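Local coordinates for periplasmic protein TorT (Vibrio parahaemolyticus, PDB 3O1I) that probably serves as the periplasmic solute-binding component of a trimethylamine N-oxide sensing system, at residues 200-205 with 223-228. Sequence-based numbering, arbitrary orientation.
Sequences GSAVAI and LVSVYL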
ATOM      1  N   GLY D 200     -23.916  15.107  15.390  1.00 59.01           N
ATOM      2  CA  GLY D 200     -23.335  14.833  14.093  1.00 58.39           C
ATOM      3  C   GLY D 200     -23.705  13.487  13.507  1.00 57.13           C
ATOM      4  O   GLY D 200     -24.621  12.821  13.990  1.00 58.53           O
ATOM      5  N   SER D 201     -22.983  13.086  12.466  1.00 54.78           N
ATOM      6  CA  SER D 201     -23.229  11.818  11.793  1.00 52.58           C
ATOM      7  C   SER D 201     -22.967  10.639  12.699  1.00 51.21           C
ATOM      8  O   SER D 201     -22.331  10.766  13.741  1.00 51.37           O
ATOM      9  CB  SER D 201     -22.327  11.698  10.582  1.00 54.23           C
ATOM     10  OG  SER D 201     -20.972  11.847  10.973  1.00 56.59           O
ATOM     11  N   ALA D 202     -23.446   9.473  12.307  1.00 49.73           N
ATOM     12  CA  ALA D 202     -23.207   8.318  13.141  1.00 50.50           C
ATOM     13  C   ALA D 202     -21.703   8.134  13.191  1.00 50.71           C
ATOM     14  O   ALA D 202     -21.165   7.620  14.171  1.00 52.26           O
ATOM     15  CB  ALA D 202     -23.875   7.085  12.562  1.00 49.32           C
ATOM     16  N   VAL D 203     -21.036   8.561  12.123  1.00 50.32           N
ATOM     17  CA  VAL D 203     -19.585   8.458  12.019  1.00 48.41           C
ATOM     18  C   VAL D 203     -18.988   9.370  13.089  1.00 45.87           C
ATOM     19  O   VAL D 203     -18.258   8.916  13.972  1.00 44.36           O
ATOM     20  CB  VAL D 203     -19.099   8.886  10.584  1.00 50.22           C
ATOM     21  CG1 VAL D 203     -17.572   8.990  10.521  1.00 46.99           C
ATOM     22  CG2 VAL D 203     -19.590   7.874   9.563  1.00 50.96           C
ATOM     23  N   ALA D 204     -19.319  10.651  13.021  1.00 42.44           N
ATOM     24  CA  ALA D 204     -18.806  11.590  14.001  1.00 44.15           C
ATOM     25  C   ALA D 204     -19.027  11.053  15.421  1.00 46.05           C
ATOM     26  O   ALA D 204     -18.065  10.800  16.154  1.00 46.03           O
ATOM     27  CB  ALA D 204     -19.481  12.937  13.832  1.00 42.49           C
ATOM     28  N   ILE D 205     -20.295  10.866  15.796  1.00 46.51           N
ATOM     29  CA  ILE D 205     -20.631  10.376  17.125  1.00 45.67           C
ATOM     30  C   ILE D 205     -19.839   9.133  17.505  1.00 46.29           C
ATOM     31  O   ILE D 205     -19.277   9.091  18.593  1.00 49.29           O
ATOM     32  CB  ILE D 205     -22.177  10.119  17.285  1.00 46.16           C
ATOM     33  CG1 ILE D 205     -22.864  11.389  17.802  1.00 43.75           C
ATOM     34  CG2 ILE D 205     -22.453   8.959  18.265  1.00 41.99           C
ATOM     35  CD1 ILE D 205     -22.883  12.548  16.826  1.00 46.42           C
ATOM     36  N   LEU D 223     -23.590  13.414  23.425  1.00 63.73           N
ATOM     37  CA  LEU D 223     -23.624  13.014  22.016  1.00 60.14           C
ATOM     38  C   LEU D 223     -25.028  12.761  21.452  1.00 59.77           C
ATOM     39  O   LEU D 223     -25.796  11.958  21.984  1.00 59.29           O
ATOM     40  CB  LEU D 223     -22.761  11.769  21.823  1.00 56.80           C
ATOM     41  CG  LEU D 223     -21.372  11.888  22.458  1.00 54.58           C
ATOM     42  CD1 LEU D 223     -20.560  10.632  22.163  1.00 52.55           C
ATOM     43  CD2 LEU D 223     -20.674  13.148  21.937  1.00 53.90           C
ATOM     44  N   VAL D 224     -25.341  13.452  20.360  1.00 59.76           N
ATOM     45  CA  VAL D 224     -26.628  13.338  19.691  1.00 58.67           C
ATOM     46  C   VAL D 224     -26.406  13.040  18.209  1.00 58.79           C
ATOM     47  O   VAL D 224     -25.875  13.879  17.478  1.00 59.65           O
ATOM     48  CB  VAL D 224     -27.430  14.654  19.842  1.00 58.29           C
ATOM     49  CG1 VAL D 224     -28.674  14.633  18.971  1.00 57.87           C
ATOM     50  CG2 VAL D 224     -27.814  14.852  21.295  1.00 57.00           C
ATOM     51  N   SER D 225     -26.821  11.846  17.783  1.00 57.79           N
ATOM     52  CA  SER D 225     -26.693  11.383  16.396  1.00 58.22           C
ATOM     53  C   SER D 225     -27.776  11.964  15.484  1.00 57.31           C
ATOM     54  O   SER D 225     -28.841  12.347  15.960  1.00 58.32           O
ATOM     55  CB  SER D 225     -26.800   9.856  16.367  1.00 58.90           C
ATOM     56  OG  SER D 225     -25.745   9.262  15.632  1.00 60.09           O
ATOM     57  N   VAL D 226     -27.512  12.022  14.180  1.00 55.59           N
ATOM     58  CA  VAL D 226     -28.508  12.530  13.240  1.00 54.29           C
ATOM     59  C   VAL D 226     -29.144  11.341  12.514  1.00 53.94           C
ATOM     60  O   VAL D 226     -30.042  11.509  11.680  1.00 52.66           O
ATOM     61  CB  VAL D 226     -27.889  13.501  12.232  1.00 56.18           C
ATOM     62  CG1 VAL D 226     -28.964  14.117  11.349  1.00 58.22           C
ATOM     63  CG2 VAL D 226     -27.170  14.601  12.976  1.00 60.36           C
ATOM     64  N   TYR D 227     -28.667  10.138  12.845  1.00 52.99           N
ATOM     65  CA  TYR D 227     -29.196   8.879  12.302  1.00 52.28           C
ATOM     66  C   TYR D 227     -28.601   7.726  13.100  1.00 52.28           C
ATOM     67  O   TYR D 227     -27.749   7.951  13.953  1.00 52.63           O
ATOM     68  CB  TYR D 227     -28.925   8.735  10.786  1.00 51.54           C
ATOM     69  CG  TYR D 227     -27.483   8.552  10.349  1.00 50.48           C
ATOM     70  CD1 TYR D 227     -26.921   7.275  10.256  1.00 50.06           C
ATOM     71  CD2 TYR D 227     -26.686   9.654  10.002  1.00 48.85           C
ATOM     72  CE1 TYR D 227     -25.606   7.097   9.827  1.00 50.35           C
ATOM     73  CE2 TYR D 227     -25.368   9.487   9.575  1.00 48.36           C
ATOM     74  CZ  TYR D 227     -24.831   8.206   9.495  1.00 50.57           C
ATOM     75  OH  TYR D 227     -23.500   8.016   9.157  1.00 51.09           O
ATOM     76  N   LEU D 228     -29.041   6.499  12.846  1.00 52.37           N
ATOM     77  CA  LEU D 228     -28.551   5.367  13.625  1.00 52.74           C
ATOM     78  C   LEU D 228     -27.616   4.424  12.894  1.00 53.20           C
ATOM     79  O   LEU D 228     -27.641   4.334  11.667  1.00 55.13           O
ATOM     80  CB  LEU D 228     -29.736   4.551  14.163  1.00 53.88           C
ATOM     81  CG  LEU D 228     -29.351   3.330  15.005  1.00 54.63           C
ATOM     82  CD1 LEU D 228     -28.946   3.775  16.399  1.00 54.87           C
ATOM     83  CD2 LEU D 228     -30.500   2.372  15.078  1.00 53.84           C
TER
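Gly200 O receives a weak hydrogen bond from Val226 N at 3.0 Å and a CA-H...O contact from Ser225 CA, while Val226 CG2 also lies against it. Two residues earlier in the partner strand, Val224 O accepts from Gly200 N at 3.1 Å, so Gly200 bonds to the residues flanking Ser225, as in a parallel bridge. Glycine is consistent with the close approach of Ala204 here, at the turn from strand into helix, since a side chain would probably crowd it. That turn is closed by Ser201, the N-cap: its chi1 of 56° sets OG between the backbone N and carbonyl carbon, where it accepts a nearly straight bond (171°) from Ala204 N. A weak bond to Asn177 also reaches this OG. Beyond the strand end, chi1 of 68° likewise puts Tyr227 CG between its own N and carbonyl carbon, and the ring lies beside the first turn of the helix. Ala202 CA sits over one ring face, and its small CB meets CE1, whereas Ser201 CA approaches CE2 obliquely. Ser225 OG is turned back to donate to Tyr227 O at 2.9 Å, which satisfies the buried hydroxyl and links the strand end to the loop; Ser225 OG also lies 4.0 Å from Ile205 CB. Farther into the sheet, Ile205 packs CG1 on Leu223 CB, and Val232 of the next helix covers Ile205, Ala202 and Ser225. The whole is a beta-alpha-beta unit, its strands adjacent and parallel and helix 202-214 lying on one side, the Rossmann-like repeat from which periplasmic binding protein domains are built.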